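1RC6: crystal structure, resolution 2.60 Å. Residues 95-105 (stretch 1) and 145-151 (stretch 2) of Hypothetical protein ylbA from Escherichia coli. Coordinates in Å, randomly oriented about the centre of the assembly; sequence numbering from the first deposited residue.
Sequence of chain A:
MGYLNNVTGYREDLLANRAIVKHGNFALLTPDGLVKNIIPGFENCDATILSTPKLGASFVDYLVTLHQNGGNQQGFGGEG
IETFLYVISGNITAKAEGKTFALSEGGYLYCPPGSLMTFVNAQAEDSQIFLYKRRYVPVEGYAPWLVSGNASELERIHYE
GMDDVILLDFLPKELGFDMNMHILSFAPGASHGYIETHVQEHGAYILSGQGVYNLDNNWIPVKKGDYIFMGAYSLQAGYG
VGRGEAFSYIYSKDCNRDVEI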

ATOM      1  N   LYS A  95       5.980  -4.541 -16.270  1.00 24.20           N
ATOM      2  CA  LYS A  95       5.415  -4.813 -17.573  1.00 28.41           C
ATOM      3  C   LYS A  95       3.966  -5.247 -17.465  1.00 28.48           C
ATOM      4  O   LYS A  95       3.611  -6.071 -16.627  1.00 29.59           O
ATOM      5  N   ALA A  96       3.132  -4.669 -18.321  1.00 37.96           N
ATOM      6  CA  ALA A  96       1.704  -4.982 -18.363  1.00 38.21           C
ATOM      7  C   ALA A  96       1.090  -4.438 -19.653  1.00 37.37           C
ATOM      8  O   ALA A  96       1.568  -3.445 -20.209  1.00 34.20           O
ATOM      9  N   GLU A  97       0.033  -5.102 -20.110  1.00 40.35           N
ATOM     10  CA  GLU A  97      -0.664  -4.713 -21.324  1.00 42.91           C
ATOM     11  C   GLU A  97       0.318  -4.363 -22.452  1.00 45.24           C
ATOM     12  O   GLU A  97       0.186  -3.336 -23.123  1.00 47.01           O
ATOM     13  N   GLY A  98       1.314  -5.225 -22.633  1.00 49.80           N
ATOM     14  CA  GLY A  98       2.294  -5.032 -23.678  1.00 48.90           C
ATOM     15  C   GLY A  98       3.240  -3.865 -23.538  1.00 50.48           C
ATOM     16  O   GLY A  98       4.122  -3.709 -24.379  1.00 51.81           O
ATOM     17  N   LYS A  99       3.092  -3.038 -22.511  1.00 29.39           N
ATOM     18  CA  LYS A  99       3.998  -1.904 -22.369  1.00 29.85           C
ATOM     19  C   LYS A  99       5.065  -2.193 -21.331  1.00 28.96           C
ATOM     20  O   LYS A  99       5.037  -3.233 -20.675  1.00 29.95           O
ATOM     21  N   THR A 100       6.006  -1.266 -21.186  1.00 46.44           N
ATOM     22  CA  THR A 100       7.100  -1.398 -20.224  1.00 43.60           C
ATOM     23  C   THR A 100       7.233  -0.097 -19.456  1.00 43.35           C
ATOM     24  O   THR A 100       7.121   0.970 -20.038  1.00 43.67           O
ATOM     25  N   PHE A 101       7.477  -0.180 -18.153  1.00 44.96           N
ATOM     26  CA  PHE A 101       7.621   1.024 -17.352  1.00 44.11           C
ATOM     27  C   PHE A 101       8.879   0.968 -16.496  1.00 45.71           C
ATOM     28  O   PHE A 101       9.142  -0.027 -15.824  1.00 46.86           O
ATOM     29  N   ALA A 102       9.663   2.038 -16.544  1.00 48.73           N
ATOM     30  CA  ALA A 102      10.883   2.119 -15.763  1.00 48.99           C
ATOM     31  C   ALA A 102      10.487   2.922 -14.538  1.00 50.12           C
ATOM     32  O   ALA A 102      10.439   4.154 -14.576  1.00 51.02           O
ATOM     33  N   LEU A 103      10.200   2.218 -13.452  1.00 41.58           N
ATOM     34  CA  LEU A 103       9.776   2.875 -12.233  1.00 41.58           C
ATOM     35  C   LEU A 103      10.897   3.131 -11.240  1.00 40.53           C
ATOM     36  O   LEU A 103      11.674   2.237 -10.900  1.00 40.98           O
ATOM     37  N   SER A 104      10.970   4.372 -10.780  1.00 34.49           N
ATOM     38  CA  SER A 104      11.967   4.775  -9.801  1.00 36.10           C
ATOM     39  C   SER A 104      11.170   5.051  -8.527  1.00 34.73           C
ATOM     40  O   SER A 104       9.956   4.851  -8.502  1.00 34.83           O
ATOM     41  N   GLU A 105      11.836   5.518  -7.477  1.00 37.17           N
ATOM     42  CA  GLU A 105      11.120   5.795  -6.250  1.00 38.91           C
ATOM     43  C   GLU A 105       9.868   6.611  -6.545  1.00 36.14           C
ATOM     44  O   GLU A 105       9.895   7.536  -7.357  1.00 38.08           O
ATOM     45  N   TRP A 145      -8.813   1.287 -16.150  1.00 31.55           N
ATOM     46  CA  TRP A 145      -7.744   1.145 -17.130  1.00 30.13           C
ATOM     47  C   TRP A 145      -6.354   1.334 -16.522  1.00 30.40           C
ATOM     48  O   TRP A 145      -6.194   1.948 -15.465  1.00 28.98           O
ATOM     49  N   LEU A 146      -5.355   0.793 -17.213  1.00 29.52           N
ATOM     50  CA  LEU A 146      -3.972   0.872 -16.778  1.00 27.56           C
ATOM     51  C   LEU A 146      -3.592   2.312 -16.493  1.00 27.29           C
ATOM     52  O   LEU A 146      -3.893   3.207 -17.273  1.00 28.33           O
ATOM     53  N   VAL A 147      -2.951   2.534 -15.356  1.00 28.92           N
ATOM     54  CA  VAL A 147      -2.484   3.862 -14.992  1.00 28.32           C
ATOM     55  C   VAL A 147      -1.080   3.692 -14.433  1.00 29.26           C
ATOM     56  O   VAL A 147      -0.818   2.755 -13.687  1.00 29.96           O
ATOM     57  N   SER A 148      -0.175   4.588 -14.806  1.00 27.12           N
ATOM     58  CA  SER A 148       1.194   4.513 -14.329  1.00 28.83           C
ATOM     59  C   SER A 148       1.830   5.902 -14.284  1.00 27.60           C
ATOM     60  O   SER A 148       1.459   6.784 -15.046  1.00 32.72           O
ATOM     61  N   GLY A 149       2.777   6.100 -13.381  1.00 23.92           N
ATOM     62  CA  GLY A 149       3.428   7.392 -13.271  1.00 22.13           C
ATOM     63  C   GLY A 149       4.305   7.454 -12.035  1.00 23.76           C
ATOM     64  O   GLY A 149       4.717   6.414 -11.500  1.00 23.50           O
ATOM     65  N   ASN A 150       4.606   8.660 -11.575  1.00 21.17           N
ATOM     66  CA  ASN A 150       5.415   8.806 -10.384  1.00 25.82           C
ATOM     67  C   ASN A 150       4.686   9.751  -9.462  1.00 30.69           C
ATOM     68  O   ASN A 150       3.972  10.636  -9.919  1.00 31.40           O
ATOM     69  N   ALA A 151       4.849   9.559  -8.159  1.00 42.13           N
ATOM     70  CA  ALA A 151       4.180  10.415  -7.195  1.00 46.99           C
ATOM     71  C   ALA A 151       4.583  11.855  -7.468  1.00 50.88           C
ATOM     72  O   ALA A 151       3.754  12.768  -7.441  1.00 52.44           O
TER

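When two strands of one chain pass each other without pairing their backbones, contact between them falls to whichever side chains can span the gap. The two stretches considered here illustrate the principle well. Their strands, 99-104 and 147-150, run in broadly the same direction at 41° to one another and come no closer than 7.8 Å between axes, so the 373 Å² buried between them is largely the work of side chains. Along stretch 2 the character of the contact changes, from apolar packing at the start to a hydrogen bond near the end.

W145 lies at the margin. Its CA-to-CB bond points sideways, and with chi1 p (58°) and chi2 at 87° the indole leads away, leaving the residue without contact. L146 takes the opposite course. It points toward stretch 1 and has 101 Å² covered, more than any other residue of the two stretches. Its chi1 is t, whereas chi2, at -13°, lies between the usual wells. Both methyl groups lie against F101, with CD1 3.9 Å and CD2 4.2 Å from its CZ, and CD2 also lies 4.0 Å from CB of A96. Both partners point toward stretch 2, and F101 has chi1 m. The turn between them adds a polar fringe. A96 to K99 form a type I' turn, closed by the backbone bond from K99 N to A96 O at 2.8 Å, and both E97 and K99 point toward stretch 2 with chi1 m. OE1 of E97 comes within 2.9 Å of CB of L146, a tight approach of a carboxylate oxygen to an aliphatic carbon, while NZ of K99 stands 4.4 Å from CG of L146. Charged groups thus border the leucine without finding a polar partner in it.

The alternation of an extended strand then turns V147 away, its chi1 t, and it makes no contact. S148 points back in, also with chi1 t, and its OG sits 3.3 Å from CD2 of F101, oblique to the ring. The same OG is 4.0 Å from CD2 of L103, whose side chain starts sideways but brings its end nearer with chi1 m and chi2 t. This hydroxyl can lie among carbons at little polar cost, because it is hydrogen-bonded elsewhere in the structure. G149 contributes backbone alone: its O lies 4.2 Å from CD2 of L103.

N150 closes the contact. Its CA-to-CB bond is sideways, yet chi1 t and chi2 at -69° carry the amide across, where ND2 donates to E105 O at 2.8 Å with an N-H...O angle of 151°. E105 itself points away with chi1 t, so it is the backbone carbonyl that serves as acceptor. S104, with chi1 p, places OG 3.2 Å from ND2 of N150 and makes a weak hydrogen bond to E105 O at 3.4 Å. A single carbonyl thereby gathers donors from both stretches.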

ATOM      1  CB  LYS A  95       6.235  -5.882 -18.292  1.00 27.14           C
ATOM      2  CG  LYS A  95       7.640  -5.432 -18.658  1.00 34.98           C
ATOM      3  CD  LYS A  95       8.371  -6.463 -19.519  1.00 39.67           C
ATOM      4  CE  LYS A  95       9.665  -5.886 -20.073  1.00 44.66           C
ATOM      5  NZ  LYS A  95      10.266  -6.765 -21.103  1.00 47.74           N
ATOM      6  CB  ALA A  96       0.982  -4.383 -17.150  1.00 38.72           C
ATOM      7  CB  GLU A  97      -1.599  -3.536 -21.031  1.00 45.08           C
ATOM      8  CG  GLU A  97      -2.600  -3.840 -19.925  1.00 47.27           C
ATOM      9  CD  GLU A  97      -3.754  -2.864 -19.874  1.00 46.73           C
ATOM     10  OE1 GLU A  97      -3.529  -1.653 -20.038  1.00 49.43           O
ATOM     11  OE2 GLU A  97      -4.893  -3.304 -19.648  1.00 47.28           O
ATOM     12  CB  LYS A  99       3.228  -0.649 -21.976  1.00 42.54           C
ATOM     13  CG  LYS A  99       2.004  -0.381 -22.828  1.00 48.09           C
ATOM     14  CD  LYS A  99       1.232   0.796 -22.279  1.00 54.83           C
ATOM     15  CE  LYS A  99      -0.205   0.803 -22.771  1.00 60.11           C
ATOM     16  NZ  LYS A  99      -0.991   1.877 -22.079  1.00 62.52           N
ATOM     17  CB  THR A 100       8.452  -1.676 -20.921  1.00 37.35           C
ATOM     18  OG1 THR A 100       8.458  -3.006 -21.448  1.00 40.47           O
ATOM     19  CG2 THR A 100       9.601  -1.532 -19.938  1.00 36.52           C
ATOM     20  CB  PHE A 101       6.396   1.209 -16.458  1.00 37.27           C
ATOM     21  CG  PHE A 101       5.086   1.093 -17.191  1.00 32.53           C
ATOM     22  CD1 PHE A 101       4.536  -0.149 -17.462  1.00 30.55           C
ATOM     23  CD2 PHE A 101       4.413   2.233 -17.626  1.00 30.87           C
ATOM     24  CE1 PHE A 101       3.325  -0.263 -18.158  1.00 30.00           C
ATOM     25  CE2 PHE A 101       3.217   2.140 -18.319  1.00 25.33           C
ATOM     26  CZ  PHE A 101       2.668   0.883 -18.587  1.00 29.75           C
ATOM     27  CB  ALA A 102      11.977   2.837 -16.550  1.00 33.77           C
ATOM     28  CB  LEU A 103       8.670   2.049 -11.576  1.00 33.84           C
ATOM     29  CG  LEU A 103       7.485   1.763 -12.507  1.00 34.20           C
ATOM     30  CD1 LEU A 103       6.510   0.815 -11.825  1.00 31.31           C
ATOM     31  CD2 LEU A 103       6.806   3.060 -12.895  1.00 29.34           C
ATOM     32  CB  SER A 104      12.669   6.053 -10.256  1.00 45.16           C
ATOM     33  OG  SER A 104      11.793   7.169 -10.139  1.00 47.90           O
ATOM     34  CB  GLU A 105      11.995   6.551  -5.256  1.00 49.13           C
ATOM     35  CG  GLU A 105      11.237   6.898  -3.992  1.00 58.85           C
ATOM     36  CD  GLU A 105      12.079   7.626  -2.987  1.00 65.33           C
ATOM     37  OE1 GLU A 105      13.117   7.064  -2.574  1.00 69.85           O
ATOM     38  OE2 GLU A 105      11.699   8.756  -2.607  1.00 70.54           O
ATOM     39  CB  TRP A 145      -7.946   2.138 -18.272  1.00 26.56           C
ATOM     40  CG  TRP A 145      -8.003   3.546 -17.817  1.00 25.65           C
ATOM     41  CD1 TRP A 145      -6.950   4.400 -17.632  1.00 23.38           C
ATOM     42  CD2 TRP A 145      -9.185   4.270 -17.445  1.00 24.71           C
ATOM     43  NE1 TRP A 145      -7.405   5.616 -17.168  1.00 23.07           N
ATOM     44  CE2 TRP A 145      -8.771   5.566 -17.044  1.00 23.20           C
ATOM     45  CE3 TRP A 145     -10.551   3.945 -17.410  1.00 23.62           C
ATOM     46  CZ2 TRP A 145      -9.682   6.549 -16.615  1.00 22.73           C
ATOM     47  CZ3 TRP A 145     -11.457   4.917 -16.985  1.00 25.58           C
ATOM     48  CH2 TRP A 145     -11.016   6.209 -16.592  1.00 25.36           C
ATOM     49  CB  LEU A 146      -3.074   0.285 -17.875  1.00 26.29           C
ATOM     50  CG  LEU A 146      -1.537   0.368 -17.991  1.00 24.66           C
ATOM     51  CD1 LEU A 146      -0.926   1.377 -17.048  1.00 25.13           C
ATOM     52  CD2 LEU A 146      -0.968  -0.999 -17.750  1.00 22.71           C
ATOM     53  CB  VAL A 147      -3.369   4.514 -13.923  1.00 20.50           C
ATOM     54  CG1 VAL A 147      -2.829   5.890 -13.572  1.00 20.54           C
ATOM     55  CG2 VAL A 147      -4.784   4.615 -14.426  1.00 19.21           C
ATOM     56  CB  SER A 148       1.997   3.583 -15.235  1.00 38.52           C
ATOM     57  OG  SER A 148       3.316   3.420 -14.741  1.00 45.82           O
ATOM     58  CB  ASN A 150       6.800   9.362 -10.719  1.00 30.51           C
ATOM     59  CG  ASN A 150       7.804   9.142  -9.587  1.00 31.17           C
ATOM     60  OD1 ASN A 150       7.701   9.756  -8.516  1.00 27.04           O
ATOM     61  ND2 ASN A 150       8.775   8.245  -9.818  1.00 30.99           N
ATOM     62  CB  ALA A 151       4.567  10.015  -5.781  1.00 44.82           C
TER